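Putative GH105 family protein (Salmonella enterica subsp. enterica serovar Paratyphi A, PDB 3QWT) is of unknown function but, as a possible GH105 family member, probably acts as a glycoside hydrolase, perhaps on unsaturated sugar ends as its relatives do. Local coordinates at residues W62-L73 and W95-T105. Sequence-based numbering, arbitrary orientation.
Sequences WAGWEWTHGVGL and WFADRFAEGAT
The indole nitrogen of Trp95 reaches two carbonyl oxygens of the loop before helix 67-83. Trp95 NE1 lies 3.1 Å from Trp62 O and 3.2 Å from Gly64 O. Both hydrogen bonds are weak and bent, with N-H...O angles of 133° and 124°. Trp95 has CG anti to the backbone N (chi1 -171°), which sends the indole off its helix and into this loop. Leu73 CD1 sits over one face of the six-membered ring of Trp95, 3.9 Å from the centroid, in a CH-pi contact. The opposite face is covered by the aliphatic CG of Arg99, from its own helix. The Trp62 ring meets Trp95 CD1 over one face, the two planes inclined at 49°.

Segments 67-73 and 95-102 of the successive helices 67-83 and 86-102 run roughly antiparallel, as in the helical hairpins of an alpha/alpha toroid. Trp62, Trp65, His69 and Trp95 form an aromatic cluster where the loop meets this hairpin. Trp95 turns its CH2 edge toward one face of Trp65 in a T-shaped pair. Thr105 CG2 covers the other face of Trp65 in a CH-pi contact, 3.4 Å from the centroid of the five-membered ring of Trp65. Trp65 NE1 is hydrogen-bonded to Thr111 O. A water links Trp65 O to Thr105 OG1.

Ala63 O lies over the centre of the Arg99 guanidinium, 3.1 Å from Arg99 CZ, so it meets the flat face and not an N-H. The N-H groups of Arg99 NE and NH1 lie in the guanidinium plane toward Glu102, one to each carboxylate oxygen, and meet these oxygens from above the carboxylate plane. This side-on salt bridge, with Arg99 NH1 2.6 Å from Glu102 OE2, fixes the rotation of the guanidinium.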
ATOM      1  N   TRP A  62     -50.801   4.968   0.082  1.00 42.26           N
ATOM      2  CA  TRP A  62     -49.459   5.519   0.207  1.00 35.63           C
ATOM      3  C   TRP A  62     -49.035   5.763   1.655  1.00 38.62           C
ATOM      4  O   TRP A  62     -47.854   5.610   2.006  1.00 34.06           O
ATOM      5  CB  TRP A  62     -49.339   6.809  -0.611  1.00 41.33           C
ATOM      6  CG  TRP A  62     -47.908   7.345  -0.755  1.00 44.07           C
ATOM      7  CD1 TRP A  62     -47.482   8.632  -0.536  1.00 40.49           C
ATOM      8  CD2 TRP A  62     -46.751   6.608  -1.160  1.00 38.12           C
ATOM      9  NE1 TRP A  62     -46.131   8.733  -0.785  1.00 37.41           N
ATOM     10  CE2 TRP A  62     -45.659   7.505  -1.159  1.00 36.76           C
ATOM     11  CE3 TRP A  62     -46.528   5.277  -1.517  1.00 38.70           C
ATOM     12  CZ2 TRP A  62     -44.369   7.109  -1.496  1.00 38.89           C
ATOM     13  CZ3 TRP A  62     -45.245   4.885  -1.848  1.00 42.09           C
ATOM     14  CH2 TRP A  62     -44.182   5.798  -1.841  1.00 40.72           C
ATOM     15  N   ALA A  63     -49.991   6.123   2.504  1.00 40.40           N
ATOM     16  CA  ALA A  63     -49.652   6.483   3.874  1.00 48.37           C
ATOM     17  C   ALA A  63     -49.234   5.285   4.736  1.00 56.12           C
ATOM     18  O   ALA A  63     -49.062   5.420   5.948  1.00 61.92           O
ATOM     19  CB  ALA A  63     -50.787   7.256   4.527  1.00 41.32           C
ATOM     20  N   GLY A  64     -49.043   4.125   4.112  1.00 48.32           N
ATOM     21  CA  GLY A  64     -48.659   2.930   4.846  1.00 35.62           C
ATOM     22  C   GLY A  64     -47.154   2.689   4.923  1.00 37.10           C
ATOM     23  O   GLY A  64     -46.363   3.372   4.279  1.00 34.68           O
ATOM     24  N   TRP A  65     -46.768   1.703   5.725  1.00 32.86           N
ATOM     25  CA  TRP A  65     -45.390   1.254   5.801  1.00 39.72           C
ATOM     26  C   TRP A  65     -45.278  -0.255   5.612  1.00 36.84           C
ATOM     27  O   TRP A  65     -45.468  -1.026   6.554  1.00 41.29           O
ATOM     28  CB  TRP A  65     -44.783   1.648   7.147  1.00 38.57           C
ATOM     29  CG  TRP A  65     -43.286   1.384   7.292  1.00 36.06           C
ATOM     30  CD1 TRP A  65     -42.520   0.471   6.604  1.00 36.36           C
ATOM     31  CD2 TRP A  65     -42.386   2.064   8.188  1.00 37.29           C
ATOM     32  NE1 TRP A  65     -41.199   0.540   7.029  1.00 34.79           N
ATOM     33  CE2 TRP A  65     -41.097   1.506   8.000  1.00 33.88           C
ATOM     34  CE3 TRP A  65     -42.553   3.076   9.144  1.00 34.19           C
ATOM     35  CZ2 TRP A  65     -39.988   1.934   8.729  1.00 34.13           C
ATOM     36  CZ3 TRP A  65     -41.446   3.507   9.865  1.00 31.01           C
ATOM     37  CH2 TRP A  65     -40.181   2.932   9.658  1.00 33.20           C
ATOM     38  N   GLU A  66     -44.984  -0.679   4.393  1.00 41.14           N
ATOM     39  CA  GLU A  66     -44.519  -2.046   4.177  1.00 51.69           C
ATOM     40  C   GLU A  66     -43.673  -2.206   2.916  1.00 47.09           C
ATOM     41  O   GLU A  66     -43.292  -1.226   2.280  1.00 51.58           O
ATOM     42  CB  GLU A  66     -45.657  -3.060   4.180  1.00 61.20           C
ATOM     43  CG  GLU A  66     -45.141  -4.459   4.513  1.00 59.53           C
ATOM     44  CD  GLU A  66     -46.066  -5.518   4.053  1.00 66.04           C
ATOM     45  OE1 GLU A  66     -46.150  -6.569   4.716  1.00 70.08           O
ATOM     46  OE2 GLU A  66     -46.721  -5.299   3.018  1.00 74.76           O
ATOM     47  N   TRP A  67     -43.375  -3.447   2.564  1.00 41.68           N
ATOM     48  CA  TRP A  67     -42.444  -3.701   1.468  1.00 36.88           C
ATOM     49  C   TRP A  67     -42.884  -2.981   0.209  1.00 26.68           C
ATOM     50  O   TRP A  67     -42.063  -2.584  -0.616  1.00 29.29           O
ATOM     51  CB  TRP A  67     -42.268  -5.203   1.212  1.00 29.06           C
ATOM     52  CG  TRP A  67     -43.488  -5.876   0.646  1.00 34.74           C
ATOM     53  CD1 TRP A  67     -44.523  -6.427   1.348  1.00 36.86           C
ATOM     54  CD2 TRP A  67     -43.801  -6.064  -0.738  1.00 39.92           C
ATOM     55  NE1 TRP A  67     -45.456  -6.948   0.490  1.00 39.25           N
ATOM     56  CE2 TRP A  67     -45.040  -6.738  -0.798  1.00 35.17           C
ATOM     57  CE3 TRP A  67     -43.156  -5.728  -1.931  1.00 46.93           C
ATOM     58  CZ2 TRP A  67     -45.649  -7.082  -2.005  1.00 35.28           C
ATOM     59  CZ3 TRP A  67     -43.753  -6.076  -3.129  1.00 43.73           C
ATOM     60  CH2 TRP A  67     -44.995  -6.744  -3.156  1.00 41.97           C
ATOM     61  N   THR A  68     -44.183  -2.787   0.076  1.00 25.40           N
ATOM     62  CA  THR A  68     -44.728  -2.254  -1.165  1.00 36.54           C
ATOM     63  C   THR A  68     -44.255  -0.826  -1.333  1.00 35.27           C
ATOM     64  O   THR A  68     -43.770  -0.440  -2.390  1.00 38.99           O
ATOM     65  CB  THR A  68     -46.277  -2.313  -1.180  1.00 47.73           C
ATOM     66  OG1 THR A  68     -46.800  -1.497  -0.120  1.00 52.08           O
ATOM     67  CG2 THR A  68     -46.749  -3.757  -1.007  1.00 40.38           C
ATOM     68  N   HIS A  69     -44.393  -0.046  -0.270  1.00 29.31           N
ATOM     69  CA  HIS A  69     -43.843   1.301  -0.233  1.00 33.47           C
ATOM     70  C   HIS A  69     -42.340   1.273  -0.461  1.00 30.96           C
ATOM     71  O   HIS A  69     -41.781   2.182  -1.071  1.00 32.09           O
ATOM     72  CB  HIS A  69     -44.167   1.960   1.113  1.00 39.21           C
ATOM     73  CG  HIS A  69     -45.594   1.787   1.517  1.00 40.16           C
ATOM     74  ND1 HIS A  69     -46.050   0.666   2.173  1.00 41.16           N
ATOM     75  CD2 HIS A  69     -46.684   2.561   1.296  1.00 42.19           C
ATOM     76  CE1 HIS A  69     -47.350   0.768   2.372  1.00 40.17           C
ATOM     77  NE2 HIS A  69     -47.758   1.911   1.847  1.00 45.12           N
ATOM     78  N   GLY A  70     -41.694   0.219   0.022  1.00 28.23           N
ATOM     79  CA  GLY A  70     -40.256   0.067  -0.161  1.00 31.72           C
ATOM     80  C   GLY A  70     -39.931   0.048  -1.643  1.00 33.26           C
ATOM     81  O   GLY A  70     -39.068   0.784  -2.114  1.00 30.25           O
ATOM     82  N   VAL A  71     -40.647  -0.791  -2.380  1.00 33.86           N
ATOM     83  CA  VAL A  71     -40.457  -0.871  -3.815  1.00 41.16           C
ATOM     84  C   VAL A  71     -40.867   0.440  -4.466  1.00 37.32           C
ATOM     85  O   VAL A  71     -40.155   0.962  -5.323  1.00 34.86           O
ATOM     86  CB  VAL A  71     -41.239  -2.047  -4.440  1.00 42.50           C
ATOM     87  CG1 VAL A  71     -41.114  -2.003  -5.946  1.00 43.08           C
ATOM     88  CG2 VAL A  71     -40.699  -3.368  -3.911  1.00 36.05           C
ATOM     89  N   GLY A  72     -42.001   0.987  -4.040  1.00 32.93           N
ATOM     90  CA  GLY A  72     -42.437   2.279  -4.547  1.00 33.70           C
ATOM     91  C   GLY A  72     -41.362   3.357  -4.464  1.00 34.53           C
ATOM     92  O   GLY A  72     -41.049   4.017  -5.453  1.00 38.32           O
ATOM     93  N   LEU A  73     -40.785   3.539  -3.282  1.00 34.28           N
ATOM     94  CA  LEU A  73     -39.768   4.574  -3.109  1.00 39.69           C
ATOM     95  C   LEU A  73     -38.558   4.339  -4.031  1.00 36.28           C
ATOM     96  O   LEU A  73     -37.938   5.284  -4.515  1.00 34.62           O
ATOM     97  CB  LEU A  73     -39.322   4.670  -1.637  1.00 37.25           C
ATOM     98  CG  LEU A  73     -40.394   5.082  -0.601  1.00 38.75           C
ATOM     99  CD1 LEU A  73     -40.063   4.532   0.790  1.00 32.66           C
ATOM    100  CD2 LEU A  73     -40.593   6.606  -0.541  1.00 30.32           C
ATOM    101  N   TRP A  95     -42.579  11.058   2.414  1.00 34.24           N
ATOM    102  CA  TRP A  95     -42.975   9.760   2.935  1.00 36.19           C
ATOM    103  C   TRP A  95     -42.166   9.431   4.183  1.00 37.16           C
ATOM    104  O   TRP A  95     -42.714   8.982   5.194  1.00 35.61           O
ATOM    105  CB  TRP A  95     -42.774   8.660   1.902  1.00 30.82           C
ATOM    106  CG  TRP A  95     -43.357   7.343   2.327  1.00 34.55           C
ATOM    107  CD1 TRP A  95     -44.620   6.879   2.047  1.00 36.99           C
ATOM    108  CD2 TRP A  95     -42.716   6.314   3.096  1.00 33.03           C
ATOM    109  NE1 TRP A  95     -44.793   5.637   2.589  1.00 32.41           N
ATOM    110  CE2 TRP A  95     -43.648   5.259   3.238  1.00 30.79           C
ATOM    111  CE3 TRP A  95     -41.444   6.177   3.673  1.00 28.39           C
ATOM    112  CZ2 TRP A  95     -43.353   4.079   3.934  1.00 28.76           C
ATOM    113  CZ3 TRP A  95     -41.148   5.002   4.365  1.00 27.83           C
ATOM    114  CH2 TRP A  95     -42.101   3.966   4.484  1.00 24.89           C
ATOM    115  N   PHE A  96     -40.859   9.633   4.105  1.00 32.98           N
ATOM    116  CA  PHE A  96     -40.003   9.350   5.249  1.00 33.36           C
ATOM    117  C   PHE A  96     -40.325  10.228   6.449  1.00 30.33           C
ATOM    118  O   PHE A  96     -40.389   9.741   7.570  1.00 32.12           O
ATOM    119  CB  PHE A  96     -38.521   9.460   4.886  1.00 27.50           C
ATOM    120  CG  PHE A  96     -37.997   8.260   4.160  1.00 26.72           C
ATOM    121  CD1 PHE A  96     -38.071   7.006   4.739  1.00 21.72           C
ATOM    122  CD2 PHE A  96     -37.441   8.381   2.897  1.00 28.41           C
ATOM    123  CE1 PHE A  96     -37.608   5.887   4.075  1.00 24.91           C
ATOM    124  CE2 PHE A  96     -36.968   7.267   2.229  1.00 28.07           C
ATOM    125  CZ  PHE A  96     -37.054   6.022   2.820  1.00 32.55           C
ATOM    126  N   ALA A  97     -40.529  11.517   6.218  1.00 30.51           N
ATOM    127  CA  ALA A  97     -40.812  12.431   7.317  1.00 31.37           C
ATOM    128  C   ALA A  97     -42.140  12.047   7.989  1.00 39.70           C
ATOM    129  O   ALA A  97     -42.243  11.947   9.220  1.00 40.55           O
ATOM    130  CB  ALA A  97     -40.844  13.859   6.818  1.00 30.26           C
ATOM    131  N   ASP A  98     -43.148  11.798   7.170  1.00 36.27           N
ATOM    132  CA  ASP A  98     -44.450  11.404   7.681  1.00 34.73           C
ATOM    133  C   ASP A  98     -44.362  10.120   8.499  1.00 32.50           C
ATOM    134  O   ASP A  98     -44.907  10.041   9.597  1.00 32.16           O
ATOM    135  CB  ASP A  98     -45.449  11.224   6.528  1.00 42.82           C
ATOM    136  CG  ASP A  98     -45.804  12.541   5.847  1.00 44.58           C
ATOM    137  OD1 ASP A  98     -45.486  13.618   6.407  1.00 46.05           O
ATOM    138  OD2 ASP A  98     -46.415  12.496   4.759  1.00 42.56           O
ATOM    139  N   ARG A  99     -43.682   9.109   7.971  1.00 30.58           N
ATOM    140  CA  ARG A  99     -43.624   7.826   8.660  1.00 34.61           C
ATOM    141  C   ARG A  99     -42.828   7.962   9.954  1.00 36.61           C
ATOM    142  O   ARG A  99     -43.116   7.315  10.962  1.00 37.46           O
ATOM    143  CB  ARG A  99     -42.974   6.766   7.772  1.00 37.21           C
ATOM    144  CG  ARG A  99     -43.684   6.477   6.458  1.00 37.41           C
ATOM    145  CD  ARG A  99     -45.003   5.751   6.656  1.00 33.50           C
ATOM    146  NE  ARG A  99     -46.069   6.626   7.122  1.00 35.48           N
ATOM    147  CZ  ARG A  99     -46.771   7.447   6.339  1.00 39.17           C
ATOM    148  NH1 ARG A  99     -47.731   8.203   6.854  1.00 35.97           N
ATOM    149  NH2 ARG A  99     -46.504   7.522   5.047  1.00 40.13           N
ATOM    150  N   PHE A 100     -41.805   8.799   9.918  1.00 34.48           N
ATOM    151  CA  PHE A 100     -40.924   8.911  11.057  1.00 38.07           C
ATOM    152  C   PHE A 100     -41.602   9.689  12.180  1.00 40.46           C
ATOM    153  O   PHE A 100     -41.499   9.301  13.344  1.00 37.51           O
ATOM    154  CB  PHE A 100     -39.564   9.514  10.666  1.00 41.21           C
ATOM    155  CG  PHE A 100     -38.684   8.576   9.884  1.00 34.16           C
ATOM    156  CD1 PHE A 100     -39.005   7.234   9.762  1.00 35.97           C
ATOM    157  CD2 PHE A 100     -37.539   9.041   9.261  1.00 34.43           C
ATOM    158  CE1 PHE A 100     -38.196   6.371   9.037  1.00 38.68           C
ATOM    159  CE2 PHE A 100     -36.725   8.177   8.532  1.00 37.15           C
ATOM    160  CZ  PHE A 100     -37.058   6.839   8.421  1.00 35.91           C
ATOM    161  N   ALA A 101     -42.312  10.764  11.837  1.00 40.17           N
ATOM    162  CA  ALA A 101     -43.131  11.458  12.835  1.00 40.82           C
ATOM    163  C   ALA A 101     -44.116  10.495  13.509  1.00 37.87           C
ATOM    164  O   ALA A 101     -44.275  10.510  14.730  1.00 37.17           O
ATOM    165  CB  ALA A 101     -43.869  12.654  12.225  1.00 38.03           C
ATOM    166  N   GLU A 102     -44.773   9.653  12.722  1.00 33.16           N
ATOM    167  CA  GLU A 102     -45.685   8.674  13.304  1.00 42.02           C
ATOM    168  C   GLU A 102     -44.970   7.803  14.316  1.00 40.85           C
ATOM    169  O   GLU A 102     -45.480   7.547  15.400  1.00 44.67           O
ATOM    170  CB  GLU A 102     -46.298   7.790  12.226  1.00 41.78           C
ATOM    171  CG  GLU A 102     -47.372   8.481  11.426  1.00 42.15           C
ATOM    172  CD  GLU A 102     -47.640   7.759  10.127  1.00 45.22           C
ATOM    173  OE1 GLU A 102     -46.995   6.719   9.892  1.00 47.16           O
ATOM    174  OE2 GLU A 102     -48.483   8.229   9.343  1.00 40.29           O
ATOM    175  N   GLY A 103     -43.780   7.347  13.955  1.00 41.79           N
ATOM    176  CA  GLY A 103     -43.049   6.405  14.785  1.00 41.09           C
ATOM    177  C   GLY A 103     -42.707   5.124  14.047  1.00 38.13           C
ATOM    178  O   GLY A 103     -43.414   4.699  13.132  1.00 34.81           O
ATOM    179  N   ALA A 104     -41.614   4.495  14.447  1.00 37.57           N
ATOM    180  CA  ALA A 104     -41.140   3.308  13.749  1.00 34.67           C
ATOM    181  C   ALA A 104     -42.155   2.177  13.797  1.00 34.82           C
ATOM    182  O   ALA A 104     -42.736   1.910  14.841  1.00 32.24           O
ATOM    183  CB  ALA A 104     -39.842   2.851  14.350  1.00 32.98           C
ATOM    184  N   THR A 105     -42.366   1.507  12.668  1.00 28.34           N
ATOM    185  CA  THR A 105     -43.069   0.235  12.687  1.00 29.89           C
ATOM    186  C   THR A 105     -42.140  -0.875  13.175  1.00 35.51           C
ATOM    187  O   THR A 105     -40.948  -0.641  13.402  1.00 32.01           O
ATOM    188  CB  THR A 105     -43.570  -0.164  11.293  1.00 32.06           C
ATOM    189  OG1 THR A 105     -44.375  -1.342  11.410  1.00 39.62           O
ATOM    190  CG2 THR A 105     -42.391  -0.467  10.378  1.00 26.70           C
TER
HETATM  191  O   HOH W   1     -45.954  -1.306   9.096  1.00 34.25           O